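Single-stranded DNA-binding protein WHY3, chloroplastic (Arabidopsis thaliana, PDB 4KOQ) binds single-stranded DNA in chloroplasts and the nucleus, keeps the plastid genome stable by preventing illegitimate recombination, and represses transcription of the kinesin gene KP1. Local coordinates at residues T73-G76 with N77-L81; N152-L155 with P156-G160. All coordinates share one frame; numbering follows the deposited sequence.

In the fold
Both contacts are local, each formed within the last turns of a helix. Interaction 1 closes helix 72-79, which follows the first four-stranded sheet of the Whirly domain. Interaction 2 closes helix 141-158, which follows the second. The two helices pack on each other, with Ile-75 CD1 3.6 Å from Leu-158 CD1. Interaction 1 is partly buried and ends on a serine hydroxyl bound to a backbone carbonyl. Interaction 2 is more deeply buried. It relies on apolar and aromatic side chains, a proline kink and a glycine at the helix end. Both touch the second subunit; interaction 2 also meets the third subunit of the homotetramer.

Interaction 1. Residues T73-G76 with N77-L81; sequences TEIG and NLVSL
Gly-76 and Ser-80 meet at the C-terminal end of helix 72-79, the helix that links the two four-stranded antiparallel sheets of the Whirly domain. Three regular backbone bonds hold the last turns together. Asn-77 N donates to Thr-73 O, and Leu-78 N donates to Glu-74 O. Val-79 N donates to Ile-75 O at 3.0 Å, and this donor lies nearly in line with the C=O bond. The next bond in the series is weaker. Ser-80 N reaches Gly-76 O at 3.3 Å, but the N-H points poorly, at 120°. The serine hydroxyl also binds this oxygen, so two donors of one residue share the carbonyl.

One apolar pair spans the turn. Ile-75 CG2 lies 4.4 Å from Val-79 CG1, one turn along the same side of the helix. Other side-chain carbons lie against backbone oxygens. Both methyls of Val-79 lie near Ile-75 O, and CG2 also rests 3.4 Å from Gly-76 O. Leu-78 CG sits 3.6 Å from Glu-74 O. The side chains of Ile-75 and Leu-78 both touch Leu-70 of strand 59-70 and Phe-151 of helix 141-158, so this side belongs to the core.

The polar end of Glu-74 turns elsewhere. Its carboxylate uses OE2 for His-91 and OE1 for the backbone N of Ser-71, which ties the helix start to strand 87-91. At the subunit interface, Asn-77 packs on Ala-142 and Ser-80 on Ala-145 of the second subunit.

The Ser-80 hydroxyl is placed by its first torsion. At 56°, OG lies between the backbone N and the carbonyl carbon and is turned back over the last turn. From there OG donates to Gly-76 O at 2.9 Å, tilted 23° from the carbonyl plane.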
loop_
_atom_site.group_PDB
_atom_site.type_symbol
_atom_site.label_atom_id
_atom_site.label_comp_id
_atom_site.label_asym_id
_atom_site.label_seq_id
_atom_site.Cartn_x
_atom_site.Cartn_y
_atom_site.Cartn_z
ATOM N N THR A 73 -3.929 7.749 15.455
ATOM C CA THR A 73 -4.653 6.632 16.092
ATOM C C THR A 73 -6.101 6.607 15.641
ATOM O O THR A 73 -6.644 5.565 15.374
ATOM C CB THR A 73 -4.591 6.727 17.636
ATOM O OG1 THR A 73 -3.221 6.658 18.042
ATOM C CG2 THR A 73 -5.358 5.589 18.295
ATOM N N GLU A 74 -6.704 7.779 15.524
ATOM C CA GLU A 74 -8.085 7.872 15.031
ATOM C C GLU A 74 -8.260 7.412 13.594
ATOM O O GLU A 74 -9.220 6.726 13.272
ATOM C CB GLU A 74 -8.610 9.296 15.240
ATOM C CG GLU A 74 -8.855 9.605 16.690
ATOM C CD GLU A 74 -8.976 11.097 17.041
ATOM O OE1 GLU A 74 -8.712 11.982 16.197
ATOM O OE2 GLU A 74 -9.307 11.402 18.224
ATOM N N ILE A 75 -7.290 7.742 12.737
ATOM C CA ILE A 75 -7.224 7.186 11.415
ATOM C C ILE A 75 -7.148 5.685 11.515
ATOM O O ILE A 75 -7.813 4.972 10.784
ATOM C CB ILE A 75 -6.026 7.743 10.625
ATOM C CG1 ILE A 75 -6.204 9.239 10.426
ATOM C CG2 ILE A 75 -5.909 6.962 9.319
ATOM C CD1 ILE A 75 -4.921 10.037 10.200
ATOM N N GLY A 76 -6.334 5.161 12.440
ATOM C CA GLY A 76 -6.305 3.731 12.605
ATOM C C GLY A 76 -7.653 3.111 12.958
ATOM O O GLY A 76 -8.002 2.026 12.470
ATOM N N ASN A 77 -8.426 3.802 13.780
ATOM C CA ASN A 77 -9.754 3.319 14.073
ATOM C C ASN A 77 -10.612 3.212 12.827
ATOM O O ASN A 77 -11.306 2.227 12.634
ATOM C CB ASN A 77 -10.431 4.262 15.028
ATOM C CG ASN A 77 -11.455 3.571 15.870
ATOM O OD1 ASN A 77 -12.126 2.619 15.435
ATOM N ND2 ASN A 77 -11.530 3.978 17.104
ATOM N N LEU A 78 -10.565 4.249 12.005
ATOM C CA LEU A 78 -11.388 4.304 10.794
ATOM C C LEU A 78 -11.003 3.232 9.820
ATOM O O LEU A 78 -11.864 2.663 9.163
ATOM C CB LEU A 78 -11.288 5.677 10.128
ATOM C CG LEU A 78 -11.948 6.783 10.943
ATOM C CD1 LEU A 78 -11.816 8.098 10.240
ATOM C CD2 LEU A 78 -13.400 6.431 11.108
ATOM N N VAL A 79 -9.710 2.956 9.660
ATOM C CA VAL A 79 -9.319 1.961 8.672
ATOM C C VAL A 79 -9.543 0.525 9.177
ATOM O O VAL A 79 -9.393 -0.417 8.418
ATOM C CB VAL A 79 -7.812 2.064 8.178
ATOM C CG1 VAL A 79 -7.561 3.368 7.460
ATOM C CG2 VAL A 79 -6.858 1.847 9.302
ATOM N N SER A 80 -9.913 0.355 10.430
ATOM C CA SER A 80 -10.161 -0.990 10.952
ATOM C C SER A 80 -11.601 -1.220 11.360
ATOM O O SER A 80 -11.886 -2.205 12.014
ATOM C CB SER A 80 -9.259 -1.302 12.151
ATOM O OG SER A 80 -9.388 -0.379 13.182
ATOM N N LEU A 81 -12.517 -0.332 10.980
ATOM C CA LEU A 81 -13.899 -0.521 11.396
ATOM C C LEU A 81 -14.528 -1.764 10.774
ATOM O O LEU A 81 -14.463 -1.943 9.582
ATOM C CB LEU A 81 -14.731 0.680 10.976
ATOM C CG LEU A 81 -14.562 1.945 11.778
ATOM C CD1 LEU A 81 -15.482 3.043 11.208
ATOM C CD2 LEU A 81 -14.920 1.715 13.271
#

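Interaction 2. Residues N152-L155 with P156-G160; sequences NFVL and PHLIG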
loop_
_atom_site.group_PDB
_atom_site.type_symbol
_atom_site.label_atom_id
_atom_site.label_comp_id
_atom_site.label_asym_id
_atom_site.label_seq_id
_atom_site.Cartn_x
_atom_site.Cartn_y
_atom_site.Cartn_z
ATOM N N ASN A 152 -4.647 4.784 4.546
ATOM C CA ASN A 152 -3.539 3.827 4.614
ATOM C C ASN A 152 -2.283 4.359 3.929
ATOM O O ASN A 152 -1.163 4.153 4.401
ATOM C CB ASN A 152 -3.946 2.472 4.051
ATOM C CG ASN A 152 -4.598 1.604 5.076
ATOM O OD1 ASN A 152 -4.122 1.508 6.202
ATOM N ND2 ASN A 152 -5.701 0.956 4.701
ATOM N N PHE A 153 -2.449 5.045 2.815
ATOM C CA PHE A 153 -1.338 5.714 2.162
ATOM C C PHE A 153 -0.646 6.733 3.076
ATOM O O PHE A 153 0.596 6.812 3.149
ATOM C CB PHE A 153 -1.793 6.394 0.880
ATOM C CG PHE A 153 -0.828 7.393 0.353
ATOM C CD1 PHE A 153 0.241 6.980 -0.442
ATOM C CD2 PHE A 153 -0.947 8.735 0.642
ATOM C CE1 PHE A 153 1.144 7.886 -0.916
ATOM C CE2 PHE A 153 -0.015 9.647 0.156
ATOM C CZ PHE A 153 1.029 9.213 -0.615
ATOM N N VAL A 154 -1.440 7.554 3.743
ATOM C CA VAL A 154 -0.887 8.726 4.394
ATOM C C VAL A 154 -0.294 8.417 5.758
ATOM O O VAL A 154 0.578 9.139 6.229
ATOM C CB VAL A 154 -1.935 9.868 4.460
ATOM C CG1 VAL A 154 -2.872 9.682 5.607
ATOM C CG2 VAL A 154 -1.231 11.200 4.496
ATOM N N LEU A 155 -0.734 7.341 6.382
ATOM C CA LEU A 155 -0.291 7.055 7.733
ATOM C C LEU A 155 1.245 7.022 7.915
ATOM O O LEU A 155 1.761 7.639 8.839
ATOM C CB LEU A 155 -0.939 5.774 8.249
ATOM C CG LEU A 155 -2.301 5.862 8.945
ATOM C CD1 LEU A 155 -2.898 4.472 9.123
ATOM C CD2 LEU A 155 -2.237 6.527 10.275
ATOM N N PRO A 156 1.972 6.311 7.033
ATOM C CA PRO A 156 3.455 6.301 7.143
ATOM C C PRO A 156 4.116 7.659 6.999
ATOM O O PRO A 156 5.143 7.907 7.644
ATOM C CB PRO A 156 3.901 5.332 6.048
ATOM C CG PRO A 156 2.702 4.917 5.346
ATOM C CD PRO A 156 1.482 5.350 6.037
ATOM N N HIS A 157 3.506 8.559 6.241
ATOM C CA HIS A 157 3.983 9.928 6.147
ATOM C C HIS A 157 3.704 10.709 7.383
ATOM O O HIS A 157 4.551 11.488 7.819
ATOM C CB HIS A 157 3.321 10.603 4.941
ATOM C CG HIS A 157 3.632 9.909 3.660
ATOM N ND1 HIS A 157 4.723 10.243 2.886
ATOM C CD2 HIS A 157 3.021 8.875 3.033
ATOM C CE1 HIS A 157 4.772 9.439 1.836
ATOM N NE2 HIS A 157 3.762 8.590 1.909
ATOM N N LEU A 158 2.530 10.503 7.992
ATOM C CA LEU A 158 2.182 11.260 9.173
ATOM C C LEU A 158 3.060 10.930 10.372
ATOM O O LEU A 158 3.237 11.796 11.267
ATOM C CB LEU A 158 0.712 11.126 9.574
ATOM C CG LEU A 158 -0.316 11.480 8.501
ATOM C CD1 LEU A 158 -1.731 11.318 9.031
ATOM C CD2 LEU A 158 -0.139 12.838 7.900
ATOM N N ILE A 159 3.571 9.706 10.411
ATOM C CA ILE A 159 4.449 9.289 11.503
ATOM C C ILE A 159 5.942 9.478 11.167
ATOM O O ILE A 159 6.812 9.107 11.952
ATOM C CB ILE A 159 4.188 7.859 11.947
ATOM C CG1 ILE A 159 4.543 6.865 10.858
ATOM C CG2 ILE A 159 2.718 7.698 12.346
ATOM C CD1 ILE A 159 4.473 5.377 11.305
ATOM N N GLY A 160 6.221 10.043 10.009
ATOM C CA GLY A 160 7.579 10.351 9.590
ATOM C C GLY A 160 8.386 9.244 8.978
ATOM O O GLY A 160 9.576 9.436 8.733
#
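Pro-156 packs against the turn before it in helix 141-158. It has no N-H to give, so Asn-152 O receives no helix bond from it. Instead Pro-156 CD comes to 3.3 Å from Asn-152 O. The ring also lies against the next carbonyl, with CG 3.6 Å from Phe-153 O. The helix kinks at this point, where neither Pro-156 N nor His-157 N bonds to the turn before in the regular way. Pro-156 also packs on Phe-153 of the second subunit.

His-157 is next, and its N makes only a weak bond to Val-154 O. Its imidazole leans back along the helix toward Phe-153. Phe-153 O lies at the edge of the imidazole, in its plane, 3.2 Å from His-157 CD2. The phenyl ring of Phe-153 has CG anti to the backbone N (chi1 164°). His-157 CD2 sits over one face of this ring, offset toward the rim. The rings meet obliquely, with centroids 4.9 Å apart and planes at 34°. An alanine in place of His-157 would remove the imidazole and is likely to leave that face of Phe-153 without its ring partner. His-157 packs on Ala-165 of the third subunit.

Leu-158 restores the regular pattern: its N donates to Val-154 O at 3.0 Å. Its branches meet Val-154 methyl by methyl, with Leu-158 CD2 3.9 Å from Val-154 CG2. Leu-158 and Leu-155 both pack on Val-72 and Ile-75 of helix 72-79. In the Whirly fold this is the seam between helices 72-79 and 141-158.

Ile-159 N donates to Leu-155 O at 3.2 Å. Both of its side-chain branches, CG1 and CG2, lie close to that same oxygen. Gly-160 then leaves the helix with positive phi, 83°, and completes a Schellman motif. Its N donates to His-157 O.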